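Local coordinates for conserved domain protein (Porphyromonas gingivalis, PDB 3PNN) that probably transfers a sugar from an activated donor to form glycosidic linkages, using a Rossmann-like alpha/beta/alpha fold, at residues 58-61 against 62-66; 233-236 against 237-241. All blocks are in the same frame, centred on the assembly; numbering follows the deposited sequence.

Interaction 1 (58-61 against 62-66)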
ATOM      1  N   SER A  58       3.343 -20.081   3.242  1.00 33.45           N
ATOM      2  CA  SER A  58       2.717 -20.958   2.244  1.00 42.03           C
ATOM      3  C   SER A  58       3.223 -20.748   0.812  1.00 35.64           C
ATOM      4  O   SER A  58       3.098 -21.641  -0.026  1.00 37.55           O
ATOM      5  CB  SER A  58       1.188 -20.833   2.278  1.00 47.51           C
ATOM      6  OG  SER A  58       0.752 -19.634   1.670  1.00 48.02           O
ATOM      7  N   PHE A  59       3.791 -19.584   0.522  1.00 32.28           N
ATOM      8  CA  PHE A  59       4.350 -19.364  -0.813  1.00 30.20           C
ATOM      9  C   PHE A  59       5.788 -18.845  -0.775  1.00 34.22           C
ATOM     10  O   PHE A  59       6.271 -18.244  -1.730  1.00 31.62           O
ATOM     11  CB  PHE A  59       3.439 -18.473  -1.679  1.00 31.23           C
ATOM     12  CG  PHE A  59       3.183 -17.092  -1.119  1.00 32.10           C
ATOM     13  CD1 PHE A  59       3.936 -16.015  -1.534  1.00 28.48           C
ATOM     14  CD2 PHE A  59       2.148 -16.867  -0.223  1.00 35.89           C
ATOM     15  CE1 PHE A  59       3.689 -14.731  -1.052  1.00 33.56           C
ATOM     16  CE2 PHE A  59       1.899 -15.594   0.275  1.00 28.81           C
ATOM     17  CZ  PHE A  59       2.666 -14.518  -0.146  1.00 29.24           C
ATOM     18  N   GLU A  60       6.475 -19.112   0.328  1.00 32.87           N
ATOM     19  CA  GLU A  60       7.825 -18.603   0.506  1.00 32.48           C
ATOM     20  C   GLU A  60       8.783 -19.203  -0.523  1.00 30.77           C
ATOM     21  O   GLU A  60       9.598 -18.493  -1.108  1.00 29.66           O
ATOM     22  CB  GLU A  60       8.312 -18.899   1.920  1.00 36.36           C
ATOM     23  CG  GLU A  60       9.767 -18.605   2.155  1.00 35.61           C
ATOM     24  CD  GLU A  60      10.222 -19.066   3.532  1.00 40.52           C
ATOM     25  OE1 GLU A  60       9.414 -19.706   4.248  1.00 40.49           O
ATOM     26  OE2 GLU A  60      11.382 -18.786   3.897  1.00 36.16           O
ATOM     27  N   LYS A  61       8.689 -20.506  -0.744  1.00 29.90           N
ATOM     28  CA  LYS A  61       9.623 -21.157  -1.670  1.00 30.81           C
ATOM     29  C   LYS A  61       9.596 -20.506  -3.048  1.00 33.07           C
ATOM     30  O   LYS A  61      10.644 -20.169  -3.615  1.00 33.12           O
ATOM     31  CB  LYS A  61       9.353 -22.665  -1.782  1.00 32.84           C
ATOM     32  CG  LYS A  61      10.366 -23.384  -2.662  1.00 46.59           C
ATOM     33  CD  LYS A  61      10.023 -24.866  -2.811  1.00 54.10           C
ATOM     34  CE  LYS A  61      10.953 -25.557  -3.796  1.00 65.48           C
ATOM     35  NZ  LYS A  61      10.643 -27.015  -3.924  1.00 75.47           N
ATOM     36  N   GLU A  62       8.403 -20.334  -3.607  1.00 29.51           N
ATOM     37  CA  GLU A  62       8.312 -19.748  -4.936  1.00 30.41           C
ATOM     38  C   GLU A  62       8.629 -18.266  -4.911  1.00 29.43           C
ATOM     39  O   GLU A  62       9.159 -17.728  -5.885  1.00 29.32           O
ATOM     40  CB  GLU A  62       6.942 -20.021  -5.565  1.00 33.10           C
ATOM     41  CG  GLU A  62       6.698 -21.529  -5.720  1.00 41.53           C
ATOM     42  CD  GLU A  62       5.548 -21.887  -6.651  1.00 53.89           C
ATOM     43  OE1 GLU A  62       4.583 -21.104  -6.753  1.00 44.25           O
ATOM     44  OE2 GLU A  62       5.605 -22.975  -7.273  1.00 61.51           O
ATOM     45  N   PHE A  63       8.308 -17.596  -3.807  1.00 29.46           N
ATOM     46  CA  PHE A  63       8.641 -16.176  -3.719  1.00 26.39           C
ATOM     47  C   PHE A  63      10.160 -16.013  -3.820  1.00 28.58           C
ATOM     48  O   PHE A  63      10.660 -15.155  -4.542  1.00 28.65           O
ATOM     49  CB  PHE A  63       8.120 -15.542  -2.420  1.00 26.02           C
ATOM     50  CG  PHE A  63       8.029 -14.036  -2.484  1.00 29.80           C
ATOM     51  CD1 PHE A  63       6.855 -13.420  -2.905  1.00 29.28           C
ATOM     52  CD2 PHE A  63       9.119 -13.238  -2.134  1.00 29.51           C
ATOM     53  CE1 PHE A  63       6.760 -12.029  -2.980  1.00 27.79           C
ATOM     54  CE2 PHE A  63       9.039 -11.844  -2.206  1.00 29.43           C
ATOM     55  CZ  PHE A  63       7.857 -11.244  -2.625  1.00 30.58           C
ATOM     56  N   ARG A  64      10.891 -16.850  -3.091  1.00 27.94           N
ATOM     57  CA  ARG A  64      12.346 -16.788  -3.131  1.00 28.72           C
ATOM     58  C   ARG A  64      12.853 -17.123  -4.535  1.00 31.02           C
ATOM     59  O   ARG A  64      13.738 -16.457  -5.056  1.00 33.18           O
ATOM     60  CB  ARG A  64      12.958 -17.740  -2.102  1.00 30.86           C
ATOM     61  CG  ARG A  64      12.711 -17.341  -0.628  1.00 27.29           C
ATOM     62  CD  ARG A  64      13.313 -18.396   0.312  1.00 31.24           C
ATOM     63  NE  ARG A  64      13.163 -18.062   1.728  1.00 31.69           N
ATOM     64  CZ  ARG A  64      13.978 -17.244   2.386  1.00 38.85           C
ATOM     65  NH1 ARG A  64      14.982 -16.661   1.741  1.00 34.30           N
ATOM     66  NH2 ARG A  64      13.780 -16.997   3.682  1.00 36.82           N
ATOM     67  N   GLU A  65      12.271 -18.146  -5.153  1.00 26.32           N
ATOM     68  CA  GLU A  65      12.736 -18.600  -6.468  1.00 32.05           C
ATOM     69  C   GLU A  65      12.464 -17.606  -7.591  1.00 36.15           C
ATOM     70  O   GLU A  65      13.324 -17.352  -8.437  1.00 33.22           O
ATOM     71  CB  GLU A  65      12.060 -19.925  -6.844  1.00 34.02           C
ATOM     72  CG  GLU A  65      12.500 -21.128  -6.046  1.00 49.07           C
ATOM     73  CD  GLU A  65      11.723 -22.379  -6.435  1.00 61.45           C
ATOM     74  OE1 GLU A  65      10.892 -22.300  -7.372  1.00 62.26           O
ATOM     75  OE2 GLU A  65      11.938 -23.435  -5.802  1.00 67.35           O
ATOM     76  N   LYS A  66      11.254 -17.063  -7.610  1.00 33.62           N
ATOM     77  CA  LYS A  66      10.789 -16.301  -8.765  1.00 26.58           C
ATOM     78  C   LYS A  66      10.884 -14.794  -8.569  1.00 30.11           C
ATOM     79  O   LYS A  66      10.941 -14.050  -9.542  1.00 31.84           O
ATOM     80  CB  LYS A  66       9.328 -16.661  -9.087  1.00 29.03           C
ATOM     81  CG  LYS A  66       9.101 -18.078  -9.653  1.00 36.99           C
ATOM     82  CD  LYS A  66       7.603 -18.312  -9.865  1.00 45.21           C
ATOM     83  CE  LYS A  66       7.319 -19.426 -10.867  1.00 55.28           C
ATOM     84  NZ  LYS A  66       7.770 -20.745 -10.374  1.00 55.14           N
TER
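Phe59, Glu60 and Lys61 start the helix by accepting i to i+4 bonds through their carbonyls: Phe63 N lies 3.0 Å from Phe59 O, Arg64 N 2.9 Å from Glu60 O, and Glu65 N 3.0 Å from Lys61 O. One turn apart, Glu60 and Arg64 run side by side against strands 50-55 and 77-81 and form a salt bridge. A single carboxylate oxygen does the work. Arg64 NE reaches Glu60 OE2 at 2.9 Å and Arg64 NH2 reaches the same atom at 3.0 Å, so the guanidinium presents its NE edge, with OE2 in its plane. OE2 offers its anti lone pair to NH2, while NE meets it on the same anti side, 16° out of the carboxylate plane; the two planes lie 40° apart. Glu60 CG stands opposite its own backbone N (chi1 171°), which, with the chain extended, carries the carboxylate out to meet Arg64; the other oxygen, OE1, bonds His57 ND1. On the buried side Phe59 and Phe63 point the same way, and Phe63 CD1 comes to the edge of the Phe59 ring, 3.9 Å from CE1. Phe63 also meets Phe53 edge-to-face. Lys61 and Glu65 make a looser pair, with NZ 4.2 Å from OE2, beyond a salt bridge. This is the first turn of an amphipathic helix, with Phe59 as N-cap, in the beta-alpha-beta unit of strand 50-55, helix 60-71 and strand 77-81 of the Rossmann-like fold.

Interaction 2 (233-236 against 237-241)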
ATOM      1  N   ILE A 233      -4.506  -4.483  19.826  1.00 37.32           N
ATOM      2  CA  ILE A 233      -5.056  -5.032  21.064  1.00 39.16           C
ATOM      3  C   ILE A 233      -6.519  -4.618  21.218  1.00 45.04           C
ATOM      4  O   ILE A 233      -7.373  -5.444  21.553  1.00 47.31           O
ATOM      5  CB  ILE A 233      -4.223  -4.608  22.307  1.00 37.74           C
ATOM      6  CG1 ILE A 233      -2.888  -5.365  22.306  1.00 40.78           C
ATOM      7  CG2 ILE A 233      -5.000  -4.864  23.617  1.00 40.00           C
ATOM      8  CD1 ILE A 233      -1.830  -4.753  23.202  1.00 46.10           C
ATOM      9  N   ASN A 234      -6.810  -3.345  20.957  1.00 40.57           N
ATOM     10  CA  ASN A 234      -8.185  -2.857  21.073  1.00 43.62           C
ATOM     11  C   ASN A 234      -9.078  -3.577  20.083  1.00 44.63           C
ATOM     12  O   ASN A 234     -10.185  -4.000  20.412  1.00 45.75           O
ATOM     13  CB  ASN A 234      -8.245  -1.345  20.826  1.00 42.67           C
ATOM     14  CG  ASN A 234      -7.671  -0.542  21.980  1.00 47.08           C
ATOM     15  OD1 ASN A 234      -7.503  -1.060  23.082  1.00 49.31           O
ATOM     16  ND2 ASN A 234      -7.364   0.726  21.729  1.00 51.47           N
ATOM     17  N   PHE A 235      -8.572  -3.713  18.862  1.00 44.53           N
ATOM     18  CA  PHE A 235      -9.284  -4.400  17.794  1.00 42.57           C
ATOM     19  C   PHE A 235      -9.594  -5.846  18.150  1.00 44.54           C
ATOM     20  O   PHE A 235     -10.741  -6.284  18.040  1.00 48.11           O
ATOM     21  CB  PHE A 235      -8.463  -4.344  16.508  1.00 39.92           C
ATOM     22  CG  PHE A 235      -8.954  -5.281  15.440  1.00 41.14           C
ATOM     23  CD1 PHE A 235      -9.968  -4.897  14.577  1.00 39.53           C
ATOM     24  CD2 PHE A 235      -8.403  -6.545  15.307  1.00 38.55           C
ATOM     25  CE1 PHE A 235     -10.417  -5.759  13.585  1.00 42.28           C
ATOM     26  CE2 PHE A 235      -8.849  -7.413  14.324  1.00 41.96           C
ATOM     27  CZ  PHE A 235      -9.854  -7.020  13.460  1.00 41.96           C
ATOM     28  N   LEU A 236      -8.577  -6.591  18.574  1.00 43.55           N
ATOM     29  CA  LEU A 236      -8.774  -7.981  18.992  1.00 41.43           C
ATOM     30  C   LEU A 236      -9.799  -8.109  20.116  1.00 48.93           C
ATOM     31  O   LEU A 236     -10.634  -9.022  20.123  1.00 44.77           O
ATOM     32  CB  LEU A 236      -7.443  -8.607  19.411  1.00 44.67           C
ATOM     33  CG  LEU A 236      -6.450  -8.742  18.248  1.00 42.26           C
ATOM     34  CD1 LEU A 236      -5.040  -9.025  18.745  1.00 43.90           C
ATOM     35  CD2 LEU A 236      -6.913  -9.825  17.285  1.00 43.67           C
ATOM     36  N   ASN A 237      -9.735  -7.199  21.078  1.00 46.16           N
ATOM     37  CA  ASN A 237     -10.702  -7.211  22.165  1.00 54.20           C
ATOM     38  C   ASN A 237     -12.140  -7.002  21.689  1.00 54.53           C
ATOM     39  O   ASN A 237     -13.063  -7.592  22.235  1.00 55.44           O
ATOM     40  CB  ASN A 237     -10.334  -6.180  23.234  1.00 52.70           C
ATOM     41  CG  ASN A 237      -9.250  -6.677  24.164  1.00 53.93           C
ATOM     42  OD1 ASN A 237      -9.164  -7.873  24.446  1.00 59.36           O
ATOM     43  ND2 ASN A 237      -8.416  -5.765  24.647  1.00 52.11           N
ATOM     44  N   ALA A 238     -12.322  -6.172  20.668  1.00 57.23           N
ATOM     45  CA  ALA A 238     -13.659  -5.810  20.210  1.00 59.28           C
ATOM     46  C   ALA A 238     -14.196  -6.736  19.123  1.00 60.04           C
ATOM     47  O   ALA A 238     -15.394  -7.032  19.093  1.00 54.03           O
ATOM     48  CB  ALA A 238     -13.682  -4.371  19.728  1.00 58.49           C
ATOM     49  N   HIS A 239     -13.309  -7.201  18.249  1.00 53.16           N
ATOM     50  CA  HIS A 239     -13.710  -7.914  17.040  1.00 52.61           C
ATOM     51  C   HIS A 239     -12.901  -9.186  16.812  1.00 50.93           C
ATOM     52  O   HIS A 239     -12.992  -9.806  15.751  1.00 52.44           O
ATOM     53  CB  HIS A 239     -13.563  -6.999  15.813  1.00 50.93           C
ATOM     54  CG  HIS A 239     -14.121  -5.625  16.015  1.00 54.75           C
ATOM     55  ND1 HIS A 239     -15.474  -5.376  16.104  1.00 61.79           N
ATOM     56  CD2 HIS A 239     -13.509  -4.424  16.154  1.00 53.42           C
ATOM     57  CE1 HIS A 239     -15.671  -4.083  16.287  1.00 59.92           C
ATOM     58  NE2 HIS A 239     -14.494  -3.482  16.323  1.00 56.92           N
ATOM     59  N   GLY A 240     -12.110  -9.575  17.805  1.00 49.31           N
ATOM     60  CA  GLY A 240     -11.218 -10.713  17.658  1.00 50.74           C
ATOM     61  C   GLY A 240     -11.916 -12.046  17.433  1.00 58.59           C
ATOM     62  O   GLY A 240     -11.345 -12.960  16.837  1.00 57.43           O
ATOM     63  N   GLN A 241     -13.147 -12.168  17.915  1.00 56.53           N
ATOM     64  CA  GLN A 241     -13.884 -13.422  17.766  1.00 61.89           C
ATOM     65  C   GLN A 241     -14.710 -13.460  16.483  1.00 64.89           C
ATOM     66  O   GLN A 241     -15.284 -14.491  16.136  1.00 73.17           O
ATOM     67  CB  GLN A 241     -14.772 -13.682  18.987  1.00 63.28           C
ATOM     68  CG  GLN A 241     -13.989 -13.956  20.259  1.00 69.12           C
ATOM     69  CD  GLN A 241     -13.050 -15.143  20.124  1.00 75.68           C
ATOM     70  OE1 GLN A 241     -13.487 -16.286  19.956  1.00 76.75           O
ATOM     71  NE2 GLN A 241     -11.751 -14.879  20.201  1.00 78.15           N
TER
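Phe235 lays one face of its ring beneath the CB of His239, one turn further along, with Phe235 CE1 4.0 Å from His239 CB. The imidazole itself comes in obliquely: its CD2 is 3.9 Å from Phe235 CD1, the ring centres are 5.7 Å apart and the planes meet at 50°. Two torsions set this up. Phe235 swings CG to the far side from its backbone N (chi1 167°), while His239 keeps CG beside its own N, and the two side chains cross at about a right angle. Outside partners also hold the pair: His239 ND1 bonds Glu242 OE2 and the Phe235 ring meets that of Phe247. Ala238 CB rests over a face of the imidazole, offset toward its rim. On the backbone, Phe235 O takes the His239 N-H at 2.7 Å, nearly in line with the carbonyl, and receives a second, weak bond from Ala238 N. The bond from Gly240 N to Leu236 O, 2.8 Å long, is also weak. Further back Asn237 lies alongside Ile233, and its amide ND2 is 3.7 Å from Ile233 CG2, while Asn237 N bonds Ile233 O at 3.0 Å. The buried Leu236 side chain touches Pro88. Together these contacts make up the C-terminal end of helix 223-239, where weak backbone bonds join the i to i+4 pattern ahead of the loop that carries Glu242 and Ser245.

Both interactions sit near helix termini and each is partly buried, but they hold opposite ends: interaction 1 the first turn of helix 60-71, interaction 2 the C-terminal end of helix 223-239. They do not touch; their centres are 31 Å apart and their nearest atoms about 19 Å. In 58-66 charge dominates the surface, while of the two buried phenylalanines Phe63 packs on Ile55 and Leu79 of strands 50-55 and 77-81 and Phe59 on the loop residues Met15 and Leu22. In 233-241 no salt bridge joins the segments, and the ring contact of Phe235 and His239 is the main side-chain meeting there. The three carbonyl bonds across 58-66 are i to i+4 and none is weak, against two weak ones in 233-241.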